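PDB 4L8K: putative peptidase, which is probably a serine peptidase of family S41, hydrolysing peptide bonds in protein or peptide substrates. Local coordinates for residues I95-Y99 with G298-E304; A89-K93 with A287-T291; P212-L216 with A306-L310. All coordinates share one frame; numbering follows the deposited sequence.

Contact 1: I95-Y99 with G298-E304; sequences IQDNY and GRDTIIE
The ring of Tyr99 lies against Ile303, whose CD1 sits over one ring face while CG2 makes an off-centre CH-pi contact, 4.2 Å from the ring centroid. The Tyr99 hydroxyl is gripped twice near the ring plane: OH donates to Glu304 OE2 at 2.6 Å, meeting the anti side of a carboxylate turned 52° from the ring, and accepts the backbone N-H of Asp300 in a nearly straight bond (Asp300 N to Tyr99 OH 2.9 Å, 173°). A phenylalanine here would probably leave both Asp300 N and Glu304 OE2 without this mate. One turn earlier, Ile95 splits its branches: CG2 rests on the backbone between Arg299 and Asp300, and CD1 presses on Gly298 CA at a tight 3.5 Å. Asn98 ND2 binds Gly298 O (2.7 Å) on a lone pair, the acceptor nearly in its amide plane; a CB on Gly298 would collide with that nitrogen. Asp300 also keeps a salt bridge to Arg155. Asp300 CG is anti to its own backbone N (chi1 -175°), which carries OD1 over the first helix turn to accept Ile303 N. Helix 93-100 thus packs on a linker whose Gly298 closes one helix in a Schellman motif and whose Asp300 is the N-cap of helix 301-311.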
ATOM      1  N   ILE A  95     -15.430  11.701  10.033  1.00 21.16           N
ATOM      2  CA  ILE A  95     -16.579  11.195   9.269  1.00 19.20           C
ATOM      3  C   ILE A  95     -16.755   9.682   9.577  1.00 22.54           C
ATOM      4  O   ILE A  95     -17.876   9.216   9.755  1.00 22.94           O
ATOM      5  CB  ILE A  95     -16.436  11.490   7.752  1.00 21.23           C
ATOM      6  CG1 ILE A  95     -16.468  13.008   7.425  1.00 19.75           C
ATOM      7  CG2 ILE A  95     -17.461  10.710   6.905  1.00 21.62           C
ATOM      8  CD1 ILE A  95     -17.718  13.861   7.618  1.00 29.37           C
ATOM      9  N   GLN A  96     -15.645   8.939   9.683  1.00 19.59           N
ATOM     10  CA  GLN A  96     -15.663   7.525  10.034  1.00 18.91           C
ATOM     11  C   GLN A  96     -16.328   7.304  11.434  1.00 24.81           C
ATOM     12  O   GLN A  96     -17.061   6.321  11.613  1.00 22.42           O
ATOM     13  CB  GLN A  96     -14.254   6.945   9.993  1.00 18.99           C
ATOM     14  CG  GLN A  96     -14.249   5.428  10.169  1.00 22.63           C
ATOM     15  CD  GLN A  96     -12.884   4.896  10.490  1.00 33.45           C
ATOM     16  OE1 GLN A  96     -12.153   5.420  11.340  1.00 21.62           O
ATOM     17  NE2 GLN A  96     -12.524   3.825   9.808  1.00 24.18           N
ATOM     18  N   ASP A  97     -16.109   8.250  12.392  1.00 24.03           N
ATOM     19  CA  ASP A  97     -16.724   8.247  13.737  1.00 24.46           C
ATOM     20  C   ASP A  97     -18.252   8.167  13.656  1.00 29.33           C
ATOM     21  O   ASP A  97     -18.866   7.603  14.554  1.00 30.30           O
ATOM     22  CB  ASP A  97     -16.328   9.495  14.558  1.00 25.66           C
ATOM     23  CG  ASP A  97     -14.866   9.560  14.982  1.00 31.96           C
ATOM     24  OD1 ASP A  97     -14.221   8.499  15.064  1.00 33.07           O
ATOM     25  OD2 ASP A  97     -14.364  10.681  15.223  1.00 37.45           O
ATOM     26  N   ASN A  98     -18.867   8.690  12.574  1.00 24.82           N
ATOM     27  CA  ASN A  98     -20.318   8.631  12.395  1.00 25.11           C
ATOM     28  C   ASN A  98     -20.819   7.210  12.098  1.00 29.77           C
ATOM     29  O   ASN A  98     -21.994   6.925  12.305  1.00 33.42           O
ATOM     30  CB  ASN A  98     -20.763   9.583  11.294  1.00 26.81           C
ATOM     31  CG  ASN A  98     -20.525  11.021  11.637  1.00 34.50           C
ATOM     32  OD1 ASN A  98     -20.386  11.379  12.801  1.00 30.70           O
ATOM     33  ND2 ASN A  98     -20.464  11.877  10.626  1.00 24.31           N
ATOM     34  N   TYR A  99     -19.940   6.339  11.618  1.00 23.36           N
ATOM     35  CA  TYR A  99     -20.230   4.949  11.287  1.00 22.99           C
ATOM     36  C   TYR A  99     -19.804   4.026  12.416  1.00 27.48           C
ATOM     37  O   TYR A  99     -20.568   3.135  12.799  1.00 27.89           O
ATOM     38  CB  TYR A  99     -19.544   4.537   9.965  1.00 23.03           C
ATOM     39  CG  TYR A  99     -20.045   5.334   8.776  1.00 21.69           C
ATOM     40  CD1 TYR A  99     -19.500   6.580   8.466  1.00 21.97           C
ATOM     41  CD2 TYR A  99     -21.102   4.871   7.994  1.00 21.45           C
ATOM     42  CE1 TYR A  99     -19.998   7.345   7.411  1.00 21.70           C
ATOM     43  CE2 TYR A  99     -21.584   5.615   6.914  1.00 22.35           C
ATOM     44  CZ  TYR A  99     -21.034   6.857   6.634  1.00 25.81           C
ATOM     45  OH  TYR A  99     -21.507   7.614   5.588  1.00 24.73           O
ATOM     46  N   GLY A 298     -21.903  14.786   6.903  1.00 24.09           N
ATOM     47  CA  GLY A 298     -21.208  13.846   7.788  1.00 23.57           C
ATOM     48  C   GLY A 298     -21.135  12.442   7.217  1.00 25.99           C
ATOM     49  O   GLY A 298     -21.033  11.464   7.973  1.00 22.83           O
ATOM     50  N   ARG A 299     -21.189  12.339   5.868  1.00 23.41           N
ATOM     51  CA  ARG A 299     -21.196  11.059   5.144  1.00 22.72           C
ATOM     52  C   ARG A 299     -19.882  10.753   4.459  1.00 25.29           C
ATOM     53  O   ARG A 299     -19.192  11.662   3.981  1.00 24.41           O
ATOM     54  CB  ARG A 299     -22.294  11.071   4.070  1.00 20.96           C
ATOM     55  CG  ARG A 299     -23.711  10.949   4.596  1.00 25.46           C
ATOM     56  CD  ARG A 299     -24.706  11.411   3.536  1.00 35.97           C
ATOM     57  NE  ARG A 299     -24.546  10.722   2.244  1.00 35.95           N
ATOM     58  CZ  ARG A 299     -25.242   9.655   1.863  1.00 42.21           C
ATOM     59  NH1 ARG A 299     -26.159   9.127   2.666  1.00 36.21           N
ATOM     60  NH2 ARG A 299     -25.040   9.117   0.672  1.00 21.41           N
ATOM     61  N   ASP A 300     -19.560   9.455   4.370  1.00 21.06           N
ATOM     62  CA  ASP A 300     -18.381   8.980   3.660  1.00 19.22           C
ATOM     63  C   ASP A 300     -18.897   8.399   2.353  1.00 21.97           C
ATOM     64  O   ASP A 300     -19.532   7.348   2.366  1.00 21.55           O
ATOM     65  CB  ASP A 300     -17.611   7.925   4.522  1.00 20.08           C
ATOM     66  CG  ASP A 300     -16.289   7.428   3.944  1.00 25.31           C
ATOM     67  OD1 ASP A 300     -16.227   7.166   2.723  1.00 25.75           O
ATOM     68  OD2 ASP A 300     -15.326   7.244   4.728  1.00 28.55           O
ATOM     69  N   THR A 301     -18.653   9.085   1.237  1.00 19.86           N
ATOM     70  CA  THR A 301     -19.102   8.679  -0.106  1.00 21.02           C
ATOM     71  C   THR A 301     -18.694   7.231  -0.441  1.00 25.94           C
ATOM     72  O   THR A 301     -19.498   6.493  -1.023  1.00 26.40           O
ATOM     73  CB  THR A 301     -18.546   9.651  -1.170  1.00 24.71           C
ATOM     74  OG1 THR A 301     -18.652  10.976  -0.660  1.00 25.22           O
ATOM     75  CG2 THR A 301     -19.293   9.573  -2.505  1.00 20.88           C
ATOM     76  N   ILE A 302     -17.469   6.830  -0.032  1.00 21.62           N
ATOM     77  CA  ILE A 302     -16.916   5.513  -0.305  1.00 19.59           C
ATOM     78  C   ILE A 302     -17.654   4.450   0.522  1.00 21.42           C
ATOM     79  O   ILE A 302     -18.092   3.454  -0.060  1.00 20.25           O
ATOM     80  CB  ILE A 302     -15.364   5.490  -0.119  1.00 20.74           C
ATOM     81  CG1 ILE A 302     -14.728   6.638  -0.951  1.00 19.28           C
ATOM     82  CG2 ILE A 302     -14.808   4.124  -0.546  1.00 20.30           C
ATOM     83  CD1 ILE A 302     -13.203   6.863  -0.786  1.00 22.81           C
ATOM     84  N   ILE A 303     -17.841   4.671   1.846  1.00 18.45           N
ATOM     85  CA  ILE A 303     -18.584   3.701   2.662  1.00 19.34           C
ATOM     86  C   ILE A 303     -20.030   3.572   2.113  1.00 23.46           C
ATOM     87  O   ILE A 303     -20.521   2.448   1.961  1.00 20.66           O
ATOM     88  CB  ILE A 303     -18.546   4.021   4.183  1.00 22.18           C
ATOM     89  CG1 ILE A 303     -17.093   3.968   4.728  1.00 20.48           C
ATOM     90  CG2 ILE A 303     -19.473   3.057   4.990  1.00 22.85           C
ATOM     91  CD1 ILE A 303     -16.922   4.488   6.229  1.00 18.74           C
ATOM     92  N   GLU A 304     -20.673   4.720   1.757  1.00 20.65           N
ATOM     93  CA  GLU A 304     -22.049   4.725   1.248  1.00 21.30           C
ATOM     94  C   GLU A 304     -22.189   3.963  -0.080  1.00 24.21           C
ATOM     95  O   GLU A 304     -23.128   3.184  -0.224  1.00 25.44           O
ATOM     96  CB  GLU A 304     -22.588   6.148   1.094  1.00 23.43           C
ATOM     97  CG  GLU A 304     -22.750   6.883   2.409  1.00 31.37           C
ATOM     98  CD  GLU A 304     -23.766   6.338   3.393  1.00 38.79           C
ATOM     99  OE1 GLU A 304     -24.667   5.573   2.988  1.00 35.44           O
ATOM    100  OE2 GLU A 304     -23.679   6.720   4.578  1.00 26.35           O
TER

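Contact 2: A89-K93 with A287-T291; sequences ANFYK and AVAIT
Asn90 reaches across to the backbone of 287-291 with its side-chain amide oxygen. Asn90 OD1 accepts the N-H of Ile290 at 3.0 Å, with an N-H...O angle of 151°. The donor is tilted 27° from the carbonyl plane, and the same Asn90 OD1 lies 3.3 Å from Ala289 CA. Water 1 adds a second grip, donating to Asn90 OD1 at 2.9 Å; its further link to Ile290 O is too short to be trusted and stays doubtful. The side chain can do this because CG stands beside its own backbone N (chi1 -79°), which swings the amide end toward 287-291 although the CB bond does not aim there. Asn90 ND2 has a weak hydrogen bond to Asp243, and the backbone carbonyl of Asn90 accepts from Arg155 NH1. On the apolar side, Ile290 CD1 lies 3.5 Å from Asn90 O.

Neither segment is regular helix or strand here. Two loops meet instead, one leading into helix 93-100 and the other running from edge strand 286-287 of the mixed sheet to helix 292-296, with Thr291 as N-cap of the latter.

Phe91 turns its side chain away, where its ring meets that of Tyr124 with the planes nearly parallel; toward 287-291 it offers its backbone, Phe91 N being 3.6 Å from Ile290 CD1. Tyr92, the N-cap residue of helix 93-100, points back toward 287-291. Its ring and the Ile290 side chain run alongside one another, heads reversed, Tyr92 CD2 lying 4.0 Å from Ile290 CD1 in an oblique approach. Ile295 of helix 292-296 touches both of these side chains.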
ATOM      1  N   ALA A  89      -7.366  13.037   0.091  1.00 19.77           N
ATOM      2  CA  ALA A  89      -7.239  12.237   1.311  1.00 18.77           C
ATOM      3  C   ALA A  89      -8.140  10.984   1.214  1.00 22.12           C
ATOM      4  O   ALA A  89      -7.659   9.861   1.409  1.00 21.35           O
ATOM      5  CB  ALA A  89      -7.583  13.074   2.546  1.00 18.99           C
ATOM      6  N   ASN A  90      -9.420  11.175   0.834  1.00 18.27           N
ATOM      7  CA  ASN A  90     -10.445  10.109   0.648  1.00 16.83           C
ATOM      8  C   ASN A  90     -10.662   9.276   1.892  1.00 19.02           C
ATOM      9  O   ASN A  90     -11.117   8.120   1.806  1.00 19.15           O
ATOM     10  CB  ASN A  90     -10.125   9.205  -0.573  1.00 14.31           C
ATOM     11  CG  ASN A  90     -10.523   9.861  -1.881  1.00 24.47           C
ATOM     12  OD1 ASN A  90     -11.536  10.542  -1.967  1.00 20.11           O
ATOM     13  ND2 ASN A  90      -9.729   9.706  -2.911  1.00 18.50           N
ATOM     14  N   PHE A  91     -10.407   9.894   3.066  1.00 15.72           N
ATOM     15  CA  PHE A  91     -10.601   9.294   4.395  1.00 16.73           C
ATOM     16  C   PHE A  91     -10.533  10.406   5.431  1.00 24.93           C
ATOM     17  O   PHE A  91      -9.648  11.253   5.345  1.00 25.57           O
ATOM     18  CB  PHE A  91      -9.532   8.201   4.706  1.00 17.72           C
ATOM     19  CG  PHE A  91      -9.714   7.534   6.050  1.00 18.62           C
ATOM     20  CD1 PHE A  91     -10.605   6.473   6.204  1.00 22.75           C
ATOM     21  CD2 PHE A  91      -9.033   7.996   7.170  1.00 22.43           C
ATOM     22  CE1 PHE A  91     -10.813   5.883   7.456  1.00 22.91           C
ATOM     23  CE2 PHE A  91      -9.240   7.411   8.428  1.00 25.80           C
ATOM     24  CZ  PHE A  91     -10.125   6.357   8.558  1.00 24.06           C
ATOM     25  N   TYR A  92     -11.469  10.410   6.388  1.00 21.58           N
ATOM     26  CA  TYR A  92     -11.520  11.369   7.490  1.00 21.55           C
ATOM     27  C   TYR A  92     -12.021  10.619   8.678  1.00 27.58           C
ATOM     28  O   TYR A  92     -13.129  10.056   8.635  1.00 28.76           O
ATOM     29  CB  TYR A  92     -12.421  12.595   7.173  1.00 22.18           C
ATOM     30  CG  TYR A  92     -11.998  13.340   5.923  1.00 22.43           C
ATOM     31  CD1 TYR A  92     -10.979  14.290   5.965  1.00 23.61           C
ATOM     32  CD2 TYR A  92     -12.574  13.052   4.685  1.00 21.86           C
ATOM     33  CE1 TYR A  92     -10.571  14.963   4.810  1.00 24.53           C
ATOM     34  CE2 TYR A  92     -12.163  13.705   3.528  1.00 22.10           C
ATOM     35  CZ  TYR A  92     -11.173  14.668   3.597  1.00 28.95           C
ATOM     36  OH  TYR A  92     -10.787  15.315   2.455  1.00 32.00           O
ATOM     37  N   LYS A  93     -11.201  10.557   9.724  1.00 22.89           N
ATOM     38  CA  LYS A  93     -11.515   9.868  10.977  1.00 22.53           C
ATOM     39  C   LYS A  93     -12.837  10.409  11.578  1.00 26.64           C
ATOM     40  O   LYS A  93     -13.673   9.624  12.025  1.00 26.59           O
ATOM     41  CB  LYS A  93     -10.322  10.044  11.952  1.00 24.93           C
ATOM     42  CG  LYS A  93     -10.539   9.603  13.402  1.00 34.37           C
ATOM     43  CD  LYS A  93     -10.394   8.089  13.614  1.00 34.11           C
ATOM     44  CE  LYS A  93     -10.401   7.670  15.077  1.00 36.62           C
ATOM     45  NZ  LYS A  93     -11.595   8.165  15.842  1.00 39.02           N
ATOM     46  N   ALA A 287     -13.822   3.408  -8.977  1.00 23.30           N
ATOM     47  CA  ALA A 287     -13.263   4.640  -8.449  1.00 23.03           C
ATOM     48  C   ALA A 287     -14.382   5.449  -7.754  1.00 26.32           C
ATOM     49  O   ALA A 287     -15.417   5.719  -8.361  1.00 26.00           O
ATOM     50  CB  ALA A 287     -12.612   5.453  -9.571  1.00 23.81           C
ATOM     51  N   VAL A 288     -14.198   5.755  -6.457  1.00 21.88           N
ATOM     52  CA  VAL A 288     -15.136   6.533  -5.642  1.00 21.68           C
ATOM     53  C   VAL A 288     -14.293   7.502  -4.813  1.00 23.75           C
ATOM     54  O   VAL A 288     -13.311   7.090  -4.198  1.00 22.99           O
ATOM     55  CB  VAL A 288     -16.130   5.695  -4.752  1.00 25.43           C
ATOM     56  CG1 VAL A 288     -17.158   6.605  -4.079  1.00 25.96           C
ATOM     57  CG2 VAL A 288     -16.859   4.617  -5.548  1.00 24.88           C
ATOM     58  N   ALA A 289     -14.671   8.780  -4.807  1.00 19.32           N
ATOM     59  CA  ALA A 289     -14.004   9.835  -4.045  1.00 19.36           C
ATOM     60  C   ALA A 289     -14.969  10.443  -3.049  1.00 24.97           C
ATOM     61  O   ALA A 289     -16.135  10.650  -3.397  1.00 26.75           O
ATOM     62  CB  ALA A 289     -13.470  10.938  -4.992  1.00 19.95           C
ATOM     63  N   ILE A 290     -14.492  10.769  -1.827  1.00 20.73           N
ATOM     64  CA  ILE A 290     -15.329  11.473  -0.838  1.00 19.56           C
ATOM     65  C   ILE A 290     -15.631  12.885  -1.408  1.00 24.27           C
ATOM     66  O   ILE A 290     -14.726  13.582  -1.859  1.00 23.14           O
ATOM     67  CB  ILE A 290     -14.716  11.504   0.588  1.00 21.24           C
ATOM     68  CG1 ILE A 290     -14.598  10.054   1.148  1.00 20.00           C
ATOM     69  CG2 ILE A 290     -15.573  12.394   1.546  1.00 21.07           C
ATOM     70  CD1 ILE A 290     -14.002   9.974   2.549  1.00 25.26           C
ATOM     71  N   THR A 291     -16.919  13.241  -1.465  1.00 21.83           N
ATOM     72  CA  THR A 291     -17.330  14.524  -2.019  1.00 22.00           C
ATOM     73  C   THR A 291     -17.443  15.575  -0.937  1.00 23.25           C
ATOM     74  O   THR A 291     -17.688  15.250   0.227  1.00 22.57           O
ATOM     75  CB  THR A 291     -18.633  14.385  -2.792  1.00 24.49           C
ATOM     76  OG1 THR A 291     -19.665  14.047  -1.876  1.00 23.07           O
ATOM     77  CG2 THR A 291     -18.533  13.353  -3.896  1.00 21.89           C
TER
HETATM   78  O   HOH W   1     -12.258  13.341  -2.261  1.00 26.26           O

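Contact 3: P212-L216 with A306-L310; sequences PVIVL and AIGLL
Strand 213-216 and helix 306-310 run almost antiparallel, their N-to-C directions 165° apart and their axes 9.2 Å from each other at closest approach. Ile214 is the most heavily covered residue and meets three helix residues with different branches. Ile214 CG2 lies against Ala306 CB at 3.8 Å; Ile214 CG1 comes to 3.6 Å from Leu310 CG; and CD1 reaches Leu309 CD2, the two side chains roughly perpendicular. The bend at chi2 (-63°) folds CD1 round toward the leucines, while CG2, anti to the backbone N, is left for the alanine. Leu310 passes beside Ile214 pointing the other way, and Leu310 CD2 goes on to Pro212 CB, 3.7 Å away, at the start of the strand. At the other end Leu216 CD2 touches Ala306 CB at 4.0 Å. The small alanine side chain thus takes both Ile214 and Leu216, and every one of these contacts is between apolar carbons. Val213 faces away from the helix, toward Phe172. Backbone bonds join this strand to 149-153 and 238-242, which run parallel to it, so the helix lies along one face of the central mixed sheet, an alpha/beta layering consistent with the ClpP/crotonase clan.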
ATOM      1  N   PRO A 212     -19.966 -11.657  -0.662  1.00 20.88           N
ATOM      2  CA  PRO A 212     -19.359 -10.437  -1.237  1.00 18.56           C
ATOM      3  C   PRO A 212     -18.549  -9.599  -0.230  1.00 21.72           C
ATOM      4  O   PRO A 212     -18.875  -9.531   0.964  1.00 20.50           O
ATOM      5  CB  PRO A 212     -20.567  -9.666  -1.757  1.00 20.08           C
ATOM      6  CG  PRO A 212     -21.589 -10.731  -2.068  1.00 23.76           C
ATOM      7  CD  PRO A 212     -21.418 -11.727  -0.964  1.00 20.99           C
ATOM      8  N   VAL A 213     -17.436  -9.015  -0.718  1.00 16.20           N
ATOM      9  CA  VAL A 213     -16.525  -8.167   0.063  1.00 14.47           C
ATOM     10  C   VAL A 213     -16.207  -6.921  -0.725  1.00 19.16           C
ATOM     11  O   VAL A 213     -15.822  -7.020  -1.904  1.00 19.20           O
ATOM     12  CB  VAL A 213     -15.180  -8.897   0.454  1.00 17.53           C
ATOM     13  CG1 VAL A 213     -14.219  -7.989   1.227  1.00 16.10           C
ATOM     14  CG2 VAL A 213     -15.429 -10.164   1.240  1.00 17.25           C
ATOM     15  N   ILE A 214     -16.265  -5.756  -0.059  1.00 16.77           N
ATOM     16  CA  ILE A 214     -15.786  -4.515  -0.650  1.00 17.82           C
ATOM     17  C   ILE A 214     -14.532  -4.107   0.119  1.00 21.40           C
ATOM     18  O   ILE A 214     -14.612  -3.887   1.319  1.00 20.21           O
ATOM     19  CB  ILE A 214     -16.802  -3.336  -0.756  1.00 21.04           C
ATOM     20  CG1 ILE A 214     -18.224  -3.786  -1.259  1.00 22.65           C
ATOM     21  CG2 ILE A 214     -16.205  -2.195  -1.587  1.00 16.95           C
ATOM     22  CD1 ILE A 214     -18.322  -4.374  -2.658  1.00 24.78           C
ATOM     23  N   VAL A 215     -13.383  -4.040  -0.558  1.00 18.12           N
ATOM     24  CA  VAL A 215     -12.114  -3.591   0.034  1.00 16.99           C
ATOM     25  C   VAL A 215     -11.992  -2.095  -0.287  1.00 19.40           C
ATOM     26  O   VAL A 215     -12.114  -1.707  -1.449  1.00 19.01           O
ATOM     27  CB  VAL A 215     -10.865  -4.426  -0.412  1.00 19.85           C
ATOM     28  CG1 VAL A 215      -9.552  -3.802   0.096  1.00 19.28           C
ATOM     29  CG2 VAL A 215     -10.975  -5.881   0.052  1.00 18.85           C
ATOM     30  N   LEU A 216     -11.835  -1.253   0.744  1.00 14.92           N
ATOM     31  CA  LEU A 216     -11.732   0.196   0.546  1.00 14.11           C
ATOM     32  C   LEU A 216     -10.285   0.627   0.562  1.00 19.75           C
ATOM     33  O   LEU A 216      -9.544   0.260   1.472  1.00 19.03           O
ATOM     34  CB  LEU A 216     -12.536   0.995   1.603  1.00 12.99           C
ATOM     35  CG  LEU A 216     -14.023   0.650   1.832  1.00 15.62           C
ATOM     36  CD1 LEU A 216     -14.686   1.736   2.666  1.00 15.13           C
ATOM     37  CD2 LEU A 216     -14.815   0.504   0.500  1.00 17.61           C
ATOM     38  N   ALA A 306     -20.186   1.564  -1.141  1.00 18.65           N
ATOM     39  CA  ALA A 306     -19.921   0.167  -0.791  1.00 17.76           C
ATOM     40  C   ALA A 306     -21.191  -0.465  -0.186  1.00 23.66           C
ATOM     41  O   ALA A 306     -21.564  -1.577  -0.579  1.00 22.54           O
ATOM     42  CB  ALA A 306     -18.740   0.086   0.175  1.00 17.26           C
ATOM     43  N   ILE A 307     -21.903   0.285   0.714  1.00 22.46           N
ATOM     44  CA  ILE A 307     -23.161  -0.170   1.335  1.00 22.18           C
ATOM     45  C   ILE A 307     -24.202  -0.372   0.225  1.00 24.64           C
ATOM     46  O   ILE A 307     -24.823  -1.424   0.185  1.00 22.86           O
ATOM     47  CB  ILE A 307     -23.674   0.789   2.463  1.00 24.39           C
ATOM     48  CG1 ILE A 307     -22.787   0.712   3.731  1.00 22.72           C
ATOM     49  CG2 ILE A 307     -25.165   0.519   2.821  1.00 22.27           C
ATOM     50  CD1 ILE A 307     -23.067   1.890   4.771  1.00 20.97           C
ATOM     51  N   GLY A 308     -24.329   0.614  -0.680  1.00 21.28           N
ATOM     52  CA  GLY A 308     -25.257   0.553  -1.811  1.00 21.31           C
ATOM     53  C   GLY A 308     -25.045  -0.668  -2.702  1.00 25.14           C
ATOM     54  O   GLY A 308     -25.982  -1.410  -3.018  1.00 24.11           O
ATOM     55  N   LEU A 309     -23.793  -0.909  -3.064  1.00 24.20           N
ATOM     56  CA  LEU A 309     -23.407  -2.045  -3.900  1.00 25.41           C
ATOM     57  C   LEU A 309     -23.728  -3.397  -3.244  1.00 29.66           C
ATOM     58  O   LEU A 309     -24.308  -4.245  -3.899  1.00 30.36           O
ATOM     59  CB  LEU A 309     -21.927  -1.963  -4.260  1.00 25.16           C
ATOM     60  CG  LEU A 309     -21.428  -2.947  -5.302  1.00 31.48           C
ATOM     61  CD1 LEU A 309     -22.273  -2.882  -6.612  1.00 31.83           C
ATOM     62  CD2 LEU A 309     -19.972  -2.670  -5.602  1.00 34.84           C
ATOM     63  N   LEU A 310     -23.375  -3.578  -1.966  1.00 26.87           N
ATOM     64  CA  LEU A 310     -23.637  -4.812  -1.224  1.00 26.73           C
ATOM     65  C   LEU A 310     -25.136  -5.074  -0.988  1.00 32.01           C
ATOM     66  O   LEU A 310     -25.538  -6.232  -0.874  1.00 31.42           O
ATOM     67  CB  LEU A 310     -22.917  -4.797   0.127  1.00 26.08           C
ATOM     68  CG  LEU A 310     -21.390  -4.922   0.120  1.00 28.65           C
ATOM     69  CD1 LEU A 310     -20.831  -4.701   1.507  1.00 26.52           C
ATOM     70  CD2 LEU A 310     -20.938  -6.279  -0.418  1.00 28.38           C
TER

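Overall arrangement
Contacts 1 and 3 share helix 301-311: contact 1 uses its N-terminal end and the linker before it, contact 3 its later turns. Their centres are about 13 Å apart, and Leu216 joins them by packing on Ile302 and Ile303. Contact 2 lies about 9 Å from contact 1, centre to centre, where Thr291 N probably donates to Thr301 OG1; contacts 2 and 3 do not touch. Along the chain the order is 89-93, 95-99, 212-216, 287-291, 298-304, 306-310, so all three pairings cross. The loop 287-291 and the linker and helix that follow join the earlier 89-99 region to the mixed sheet of the family S41 domain, all on one side of the chain's centre.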